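Local coordinates for Tas1 (Pseudomonas aeruginosa, PDB 6OX6), which pyrophosphorylates adenosine nucleotides to (p)ppApp as a type VI secretion toxin, depleting ADP and ATP and so dysregulating metabolism in competitor cells, at residues 368-371 and 372-376; 388-391 and 392-396; 381-384 and 385-389; 399-402 and 403-406. All coordinates share one frame; numbering follows the deposited sequence.

The four contacts are successive turns, caps and linkers in the helical C-terminal part of the chain, after the last sheet strand, 359-365. Contact 1 is central: its centre lies about 10 Å from those of contacts 2 and 3 and about 8 Å from that of contact 4. Tyr371 of contact 1 packs on Tyr388 and Ala392, Ile370 meets Leu382 and Leu383, and the Lys373 O to His403 N distance of 2.8 Å marks a probable backbone hydrogen bond to contact 4. Contacts 2 and 3 share Tyr388 and Asp389 on helix 385-393. Contacts 3 and 4 do not touch. An acetate, probably from the crystallisation liquor, sits at contact 1.

Contact 1. Residues 368-371 and 372-376. With ACT (acetate ion), chain I.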
# COMPACT_ATOMS: atom_id res chain seq x y z
N GLU A 368 10.13 -14.51 4.35
CA GLU A 368 11.35 -13.97 3.77
C GLU A 368 11.17 -12.51 3.38
O GLU A 368 12.05 -11.68 3.62
CB GLU A 368 11.78 -14.80 2.56
CG GLU A 368 12.25 -16.21 2.91
CD GLU A 368 11.12 -17.14 3.40
OE1 GLU A 368 9.93 -16.79 3.22
OE2 GLU A 368 11.42 -18.22 3.97
N MSE A 369 10.03 -12.20 2.77
CA MSE A 369 9.74 -10.85 2.33
C MSE A 369 9.59 -9.90 3.48
O MSE A 369 10.06 -8.74 3.40
CB MSE A 369 8.45 -10.85 1.52
CG MSE A 369 8.70 -11.37 0.10
SE MSE A 369 10.27 -10.46 -0.67
CE MSE A 369 9.61 -8.60 -0.50
N ILE A 370 8.96 -10.35 4.56
CA ILE A 370 8.74 -9.51 5.74
C ILE A 370 10.06 -9.26 6.47
O ILE A 370 10.35 -8.14 6.90
CB ILE A 370 7.70 -10.15 6.66
CG1 ILE A 370 6.30 -9.94 6.05
CG2 ILE A 370 7.82 -9.52 8.10
CD1 ILE A 370 5.26 -10.92 6.53
N TYR A 371 10.87 -10.31 6.62
CA TYR A 371 12.22 -10.14 7.13
C TYR A 371 12.96 -9.06 6.35
O TYR A 371 13.60 -8.18 6.92
CB TYR A 371 12.97 -11.47 7.02
CG TYR A 371 14.38 -11.41 7.50
CD1 TYR A 371 15.45 -11.44 6.60
CD2 TYR A 371 14.66 -11.31 8.85
CE1 TYR A 371 16.76 -11.38 7.06
CE2 TYR A 371 15.95 -11.25 9.31
CZ TYR A 371 17.00 -11.28 8.41
OH TYR A 371 18.28 -11.22 8.90
N ALA A 372 12.84 -9.11 5.03
CA ALA A 372 13.58 -8.20 4.18
C ALA A 372 13.10 -6.77 4.35
O ALA A 372 13.91 -5.84 4.44
CB ALA A 372 13.46 -8.63 2.73
N LYS A 373 11.78 -6.58 4.41
CA LYS A 373 11.23 -5.24 4.37
C LYS A 373 11.24 -4.55 5.73
O LYS A 373 11.61 -3.38 5.82
CB LYS A 373 9.81 -5.29 3.82
CG LYS A 373 9.09 -3.95 3.95
CD LYS A 373 7.64 -4.10 3.49
CE LYS A 373 6.84 -2.85 3.81
NZ LYS A 373 5.44 -2.96 3.35
N GLU A 374 10.80 -5.24 6.78
CA GLU A 374 10.55 -4.59 8.06
C GLU A 374 11.79 -4.61 8.97
O GLU A 374 12.64 -5.49 8.90
CB GLU A 374 9.40 -5.27 8.79
CG GLU A 374 8.15 -5.48 7.97
CD GLU A 374 7.33 -4.20 7.80
OE1 GLU A 374 7.82 -3.10 8.14
OE2 GLU A 374 6.17 -4.31 7.33
N SER A 375 11.85 -3.63 9.86
CA SER A 375 12.86 -3.65 10.91
C SER A 375 12.75 -4.95 11.71
O SER A 375 11.72 -5.62 11.72
CB SER A 375 12.69 -2.46 11.86
OG SER A 375 11.50 -2.61 12.65
N GLU A 376 13.84 -5.30 12.39
CA GLU A 376 13.84 -6.52 13.19
C GLU A 376 12.68 -6.54 14.19
O GLU A 376 11.97 -7.55 14.30
CB GLU A 376 15.17 -6.70 13.93
CG GLU A 376 15.10 -7.78 14.99
CD GLU A 376 16.43 -8.00 15.68
OE1 GLU A 376 17.44 -7.38 15.28
OE2 GLU A 376 16.48 -8.83 16.61
C ACT I . 4.03 -5.98 4.94
O ACT I . 3.92 -4.81 4.48
OXT ACT I . 4.59 -6.36 6.02
CH3 ACT I . 3.39 -7.12 4.05
O HOH W 1 13.92 -7.82 9.69
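Ile370 and Glu374 meet one helical turn apart, with Ile370 CG2 4.1 Å from Glu374 CG and the two side chains running obliquely to one another. The same pair is joined through the backbone: Glu374 N donates to Ile370 O at 2.9 Å, with an N-H...O angle of 169°. One residue earlier, Lys373 N donates to Met369 O over 2.9 Å, and Ala372 N donates to Glu368 O. Met369 is present as selenomethionine.

Lys373 reaches away from this turn. With CG anti to its backbone N (chi1 171°) and every later torsion extended, the chain carries NZ away from the turn, where it donates to acetate O at 2.6 Å. Glu374 bends at chi2 instead, and its OE2 lies 2.9 Å from acetate OXT. At the turn's other flank, one water donates to both Tyr371 O and Glu374 O, 2.8 Å each, tying the last turn to the residue that leaves it.

Outside the turn, Tyr371, Ala372 and Lys373 make backbone hydrogen bonds with Gly400, Gly402 and His403, and the Tyr371 ring packs edge-to-face with that of Tyr388. Ile370 rests on Leu382 and Leu383. Regular i to i+4 bonds, followed by the departure of Glu374 from helical angles, are characteristic of an alpha-helix C-terminus, here that of helix 367-373.

Contact 2. Residues 388-391 and 392-396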
# COMPACT_ATOMS: atom_id res chain seq x y z
N TYR A 388 11.23 -15.67 13.02
CA TYR A 388 12.23 -14.65 12.74
C TYR A 388 13.62 -15.25 12.77
O TYR A 388 14.41 -15.08 11.83
CB TYR A 388 12.16 -13.48 13.73
CG TYR A 388 13.25 -12.46 13.44
CD1 TYR A 388 13.00 -11.37 12.63
CD2 TYR A 388 14.55 -12.61 13.94
CE1 TYR A 388 14.00 -10.44 12.34
CE2 TYR A 388 15.55 -11.70 13.64
CZ TYR A 388 15.27 -10.60 12.85
OH TYR A 388 16.25 -9.67 12.55
N ASP A 389 13.94 -15.96 13.85
CA ASP A 389 15.29 -16.48 14.00
C ASP A 389 15.61 -17.51 12.93
O ASP A 389 16.72 -17.53 12.39
CB ASP A 389 15.47 -17.06 15.41
CG ASP A 389 15.41 -15.98 16.50
OD1 ASP A 389 15.79 -14.82 16.18
OD2 ASP A 389 15.00 -16.29 17.65
N ALA A 390 14.64 -18.36 12.58
CA ALA A 390 14.85 -19.31 11.49
C ALA A 390 15.13 -18.59 10.17
O ALA A 390 16.06 -18.97 9.43
CB ALA A 390 13.64 -20.23 11.34
N VAL A 391 14.35 -17.56 9.86
CA VAL A 391 14.53 -16.87 8.59
C VAL A 391 15.87 -16.14 8.55
O VAL A 391 16.58 -16.18 7.55
CB VAL A 391 13.35 -15.91 8.34
CG1 VAL A 391 13.66 -14.95 7.20
CG2 VAL A 391 12.10 -16.72 8.02
N ALA A 392 16.24 -15.49 9.66
CA ALA A 392 17.49 -14.73 9.70
C ALA A 392 18.71 -15.62 9.53
O ALA A 392 19.70 -15.20 8.93
CB ALA A 392 17.58 -13.94 11.01
N ALA A 393 18.67 -16.85 10.05
CA ALA A 393 19.84 -17.72 9.94
C ALA A 393 20.03 -18.21 8.51
O ALA A 393 21.18 -18.37 8.06
CB ALA A 393 19.72 -18.90 10.90
N LYS A 394 18.93 -18.41 7.80
CA LYS A 394 18.99 -18.89 6.42
C LYS A 394 18.90 -17.76 5.39
O LYS A 394 18.80 -18.02 4.19
CB LYS A 394 17.89 -19.92 6.16
CG LYS A 394 18.01 -21.18 7.00
CD LYS A 394 16.72 -21.98 6.99
CE LYS A 394 16.48 -22.65 8.33
NZ LYS A 394 15.06 -22.54 8.77
N ALA A 395 18.94 -16.51 5.85
CA ALA A 395 18.86 -15.40 4.92
C ALA A 395 20.23 -15.09 4.34
O ALA A 395 21.24 -15.17 5.03
CB ALA A 395 18.30 -14.15 5.62
N GLY A 396 20.25 -14.71 3.07
CA GLY A 396 21.49 -14.39 2.40
C GLY A 396 21.78 -12.92 2.37
O GLY A 396 22.79 -12.50 1.78
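Tyr388 and Ala392 supply the apolar part of this contact, Tyr388 CE2 lying 4.0 Å from Ala392 CB. Setting Tyr388 CG anti to its backbone N (chi1 178°) swings the ring along the helix toward that methyl, which approaches the ring obliquely.

The backbone hydrogen bonds weaken along the segment. Ala392 N donates to Tyr388 O at 2.9 Å with an N-H...O angle of 163°, and Ala393 N to Asp389 O at 3.1 Å. Lys394 N divides itself between two acceptors, both weak: Ala390 O at 3.3 Å and Val391 O at 3.2 Å. The second bond, only 122° at the hydrogen, spans three residues instead of four. Where the chain turns off, Ala395 CB makes a plain van der Waals contact with Val391 O at 3.3 Å.

Among the charged groups, Lys394 folds back over the turn: its chain runs beside the Ala390 carbonyl, and the bends at chi3 and chi4 bring NZ back to 3.7 Å from Ala390 CB, a packing contact with a methyl. Asp389 points elsewhere, its OD1 forming a salt bridge with Arg380.

Val391, Ala392 and Ala395 all rest on Tyr371, while Ala393 and Lys394 are exposed. Regular i to i+4 bonds ending in a donor weakly shared between i-4 and i-3 acceptors, with Lys394 leaving helical angles, are characteristic of an alpha-helix C-terminus, in this case the end of helix 385-393 on the protein surface.

Contact 3. Residues 381-384 and 385-389; sequences ILLG and NDTYD
Leu383 and Thr387 cross at about a right angle, and the Thr387 methyl makes the touch: CG2 lies 3.8 Å from Leu383 CB and 4.1 Å from Leu383 CD1. That methyl is in place because Thr387 carries CG2 anti to its backbone N, with OG1 beside the N instead (chi1 -65°). Thr387 CB also lies 3.2 Å from Leu383 O, so the threonine branch sits over both the carbonyl and the side chain of the leucine. Leu383 in turn directs its CG away from its own carbonyl carbon, and CD1 reaches the backbone CA of Tyr388. Both residues also pack on Pro367.

The direction change between the two helices falls at Gly384, whose phi of 81° is readily adopted by a residue without a side chain. Gly384 occupies the N-cap position of helix 385-393, and its carbonyl starts the new bonding pattern: Tyr388 N donates to Gly384 O at 3.0 Å, with an N-H...O angle of 160°. A water accepts from Thr387 N at 3.0 Å and lies close to Leu383 O, although that second distance is short enough to be doubtful. Asn385 OD1 is hydrogen-bonded to Arg380 NH1, on the preceding helix.

With glycine at the cap, no side chain can cap the helix from that position. One ordered water accepts the Thr387 N-H in the first turn, while the methyl of the same residue packs against Leu383; Arg380 adds a polar tie between helices 376-383 and 385-393.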
# COMPACT_ATOMS: atom_id res chain seq x y z
N ILE A 381 7.57 -9.24 15.60
CA ILE A 381 6.16 -9.25 15.95
C ILE A 381 5.35 -9.97 14.87
O ILE A 381 4.50 -10.82 15.17
CB ILE A 381 5.64 -7.83 16.16
CG1 ILE A 381 6.41 -7.12 17.27
CG2 ILE A 381 4.15 -7.84 16.44
CD1 ILE A 381 5.98 -5.70 17.47
N LEU A 382 5.60 -9.64 13.59
CA LEU A 382 4.81 -10.26 12.52
C LEU A 382 5.04 -11.76 12.44
O LEU A 382 4.09 -12.53 12.23
CB LEU A 382 5.15 -9.62 11.18
CG LEU A 382 4.78 -8.16 11.04
CD1 LEU A 382 5.16 -7.61 9.67
CD2 LEU A 382 3.29 -8.01 11.29
N LEU A 383 6.30 -12.20 12.51
CA LEU A 383 6.64 -13.60 12.30
C LEU A 383 6.64 -14.42 13.57
O LEU A 383 6.61 -15.65 13.51
CB LEU A 383 8.02 -13.74 11.65
CG LEU A 383 8.31 -12.90 10.41
CD1 LEU A 383 9.70 -13.25 9.89
CD2 LEU A 383 7.27 -13.14 9.33
N GLY A 384 6.70 -13.77 14.73
CA GLY A 384 7.07 -14.46 15.93
C GLY A 384 8.57 -14.61 16.03
O GLY A 384 9.31 -14.56 15.04
N ASN A 385 9.03 -14.80 17.27
CA ASN A 385 10.47 -14.86 17.53
C ASN A 385 11.12 -16.04 16.84
O ASN A 385 12.21 -15.91 16.28
CB ASN A 385 10.71 -14.91 19.04
CG ASN A 385 10.67 -13.53 19.67
OD1 ASN A 385 11.08 -12.54 19.05
ND2 ASN A 385 10.20 -13.45 20.92
N ASP A 386 10.46 -17.20 16.84
CA ASP A 386 11.09 -18.40 16.29
C ASP A 386 11.14 -18.37 14.77
O ASP A 386 12.18 -18.71 14.17
CB ASP A 386 10.39 -19.67 16.79
CG ASP A 386 10.27 -19.72 18.31
OD1 ASP A 386 10.88 -18.85 18.98
OD2 ASP A 386 9.61 -20.66 18.84
N THR A 387 10.05 -18.01 14.10
CA THR A 387 10.16 -17.85 12.65
C THR A 387 11.21 -16.81 12.30
O THR A 387 12.02 -17.01 11.39
CB THR A 387 8.81 -17.49 12.03
OG1 THR A 387 7.89 -18.57 12.20
CG2 THR A 387 8.98 -17.21 10.53
N TYR A 388 11.23 -15.67 13.02
CA TYR A 388 12.23 -14.65 12.74
C TYR A 388 13.62 -15.25 12.77
O TYR A 388 14.41 -15.08 11.83
CB TYR A 388 12.16 -13.48 13.73
CG TYR A 388 13.25 -12.46 13.44
CD1 TYR A 388 13.00 -11.37 12.63
CD2 TYR A 388 14.55 -12.61 13.94
CE1 TYR A 388 14.00 -10.44 12.34
CE2 TYR A 388 15.55 -11.70 13.64
CZ TYR A 388 15.27 -10.60 12.85
OH TYR A 388 16.25 -9.67 12.55
N ASP A 389 13.94 -15.96 13.85
CA ASP A 389 15.29 -16.48 14.00
C ASP A 389 15.61 -17.51 12.93
O ASP A 389 16.72 -17.53 12.39
CB ASP A 389 15.47 -17.06 15.41
CG ASP A 389 15.41 -15.98 16.50
OD1 ASP A 389 15.79 -14.82 16.18
OD2 ASP A 389 15.00 -16.29 17.65
O HOH W 2 7.28 -17.42 15.06

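Contact 4. Residues 399-402 and 403-406; sequences GGQG and HKYY
His403 and Gly400 meet at the start of helix 402-410, where a glycine-rich turn leads into the first helical turn. The His403 side chain has chi1 77°, which places CG in the crowded position between backbone N and carbonyl carbon and folds the ring back over the incoming loop. Gly400 O then lies at the ring edge, 3.1 Å from His403 CD2. A water in the ring plane bridges the two residues, 2.9 Å from His403 NE2 and donating to Gly400 O. The other ring nitrogen, ND1, is hydrogen-bonded to Glu407 OE2, so both nitrogens have polar partners, consistent with the modelled ring orientation. One face of the imidazole receives Lys404 CG, 3.9 Å above the plane and offset toward the rim.

Gln401 curls back by a bend at chi2 (-54°). Its NE2 donates to Gly399 O at 3.2 Å, nearly straight at 175° and with the acceptor lying in the amide plane; this bond and a water donating to OE1 together support the modelled amide orientation. Lys404 runs beside it in the same direction, CD 3.6 Å from Gln401 OE1.

Backbone bonds from Tyr405 N to Gln401 O and from Tyr406 N to Gly402 O establish the helix. Tyr406 carries its ring outward, where the hydroxyl is hydrogen-bonded to Arg410 NH1 and the side chain packs on Arg60 of the Pa14_01140 chain. The Tyr405 ring turns back toward Gln401, whose O approaches it obliquely, 3.4 Å from Tyr405 CD2. The water on Gln401 OE1 links the two side chains, hydrogen-bonding Tyr405 OH at 3.2 Å.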
# COMPACT_ATOMS: atom_id res chain seq x y z
N GLY A 399 18.67 -8.39 7.10
CA GLY A 399 17.26 -8.09 7.09
C GLY A 399 17.00 -6.61 7.27
O GLY A 399 17.87 -5.83 7.66
N GLY A 400 15.77 -6.21 6.96
CA GLY A 400 15.25 -4.94 7.43
C GLY A 400 15.62 -3.71 6.63
O GLY A 400 15.36 -2.60 7.11
N GLN A 401 16.20 -3.86 5.46
CA GLN A 401 16.60 -2.71 4.66
C GLN A 401 15.47 -2.17 3.78
O GLN A 401 15.52 -0.99 3.39
CB GLN A 401 17.79 -3.09 3.76
CG GLN A 401 18.98 -3.62 4.55
CD GLN A 401 19.37 -2.65 5.63
OE1 GLN A 401 19.89 -1.56 5.33
NE2 GLN A 401 19.08 -2.99 6.89
N GLY A 402 14.46 -3.00 3.47
CA GLY A 402 13.46 -2.61 2.49
C GLY A 402 12.74 -1.32 2.83
O GLY A 402 12.62 -0.42 2.00
N HIS A 403 12.20 -1.23 4.05
CA HIS A 403 11.47 -0.03 4.46
C HIS A 403 12.36 1.20 4.46
O HIS A 403 11.85 2.31 4.28
CB HIS A 403 10.84 -0.23 5.84
CG HIS A 403 11.81 -0.10 6.98
ND1 HIS A 403 11.89 1.02 7.78
CD2 HIS A 403 12.73 -0.98 7.47
CE1 HIS A 403 12.83 0.84 8.70
NE2 HIS A 403 13.36 -0.36 8.53
N LYS A 404 13.67 1.01 4.60
CA LYS A 404 14.61 2.12 4.57
C LYS A 404 14.62 2.76 3.19
O LYS A 404 14.48 3.97 3.05
CB LYS A 404 16.02 1.64 4.95
CG LYS A 404 16.19 1.33 6.42
CD LYS A 404 17.59 0.82 6.71
CE LYS A 404 18.26 1.61 7.83
NZ LYS A 404 17.41 1.68 9.05
N TYR A 405 14.79 1.94 2.15
CA TYR A 405 14.81 2.43 0.78
C TYR A 405 13.48 3.10 0.43
O TYR A 405 13.45 4.10 -0.30
CB TYR A 405 15.07 1.27 -0.20
CG TYR A 405 16.39 0.55 -0.05
CD1 TYR A 405 17.59 1.24 -0.11
CD2 TYR A 405 16.43 -0.84 0.09
CE1 TYR A 405 18.81 0.57 -0.00
CE2 TYR A 405 17.63 -1.52 0.21
CZ TYR A 405 18.81 -0.82 0.17
OH TYR A 405 20.00 -1.50 0.28
N TYR A 406 12.37 2.54 0.91
CA TYR A 406 11.08 3.16 0.63
C TYR A 406 11.02 4.57 1.21
O TYR A 406 10.64 5.52 0.51
CB TYR A 406 9.96 2.27 1.18
CG TYR A 406 8.63 2.97 1.28
CD1 TYR A 406 7.88 3.22 0.16
CD2 TYR A 406 8.17 3.42 2.50
CE1 TYR A 406 6.66 3.92 0.26
CE2 TYR A 406 6.96 4.09 2.61
CZ TYR A 406 6.21 4.33 1.49
OH TYR A 406 5.02 4.99 1.62
O HOH W 3 15.59 -1.60 9.98
O HOH W 4 21.10 -0.95 3.24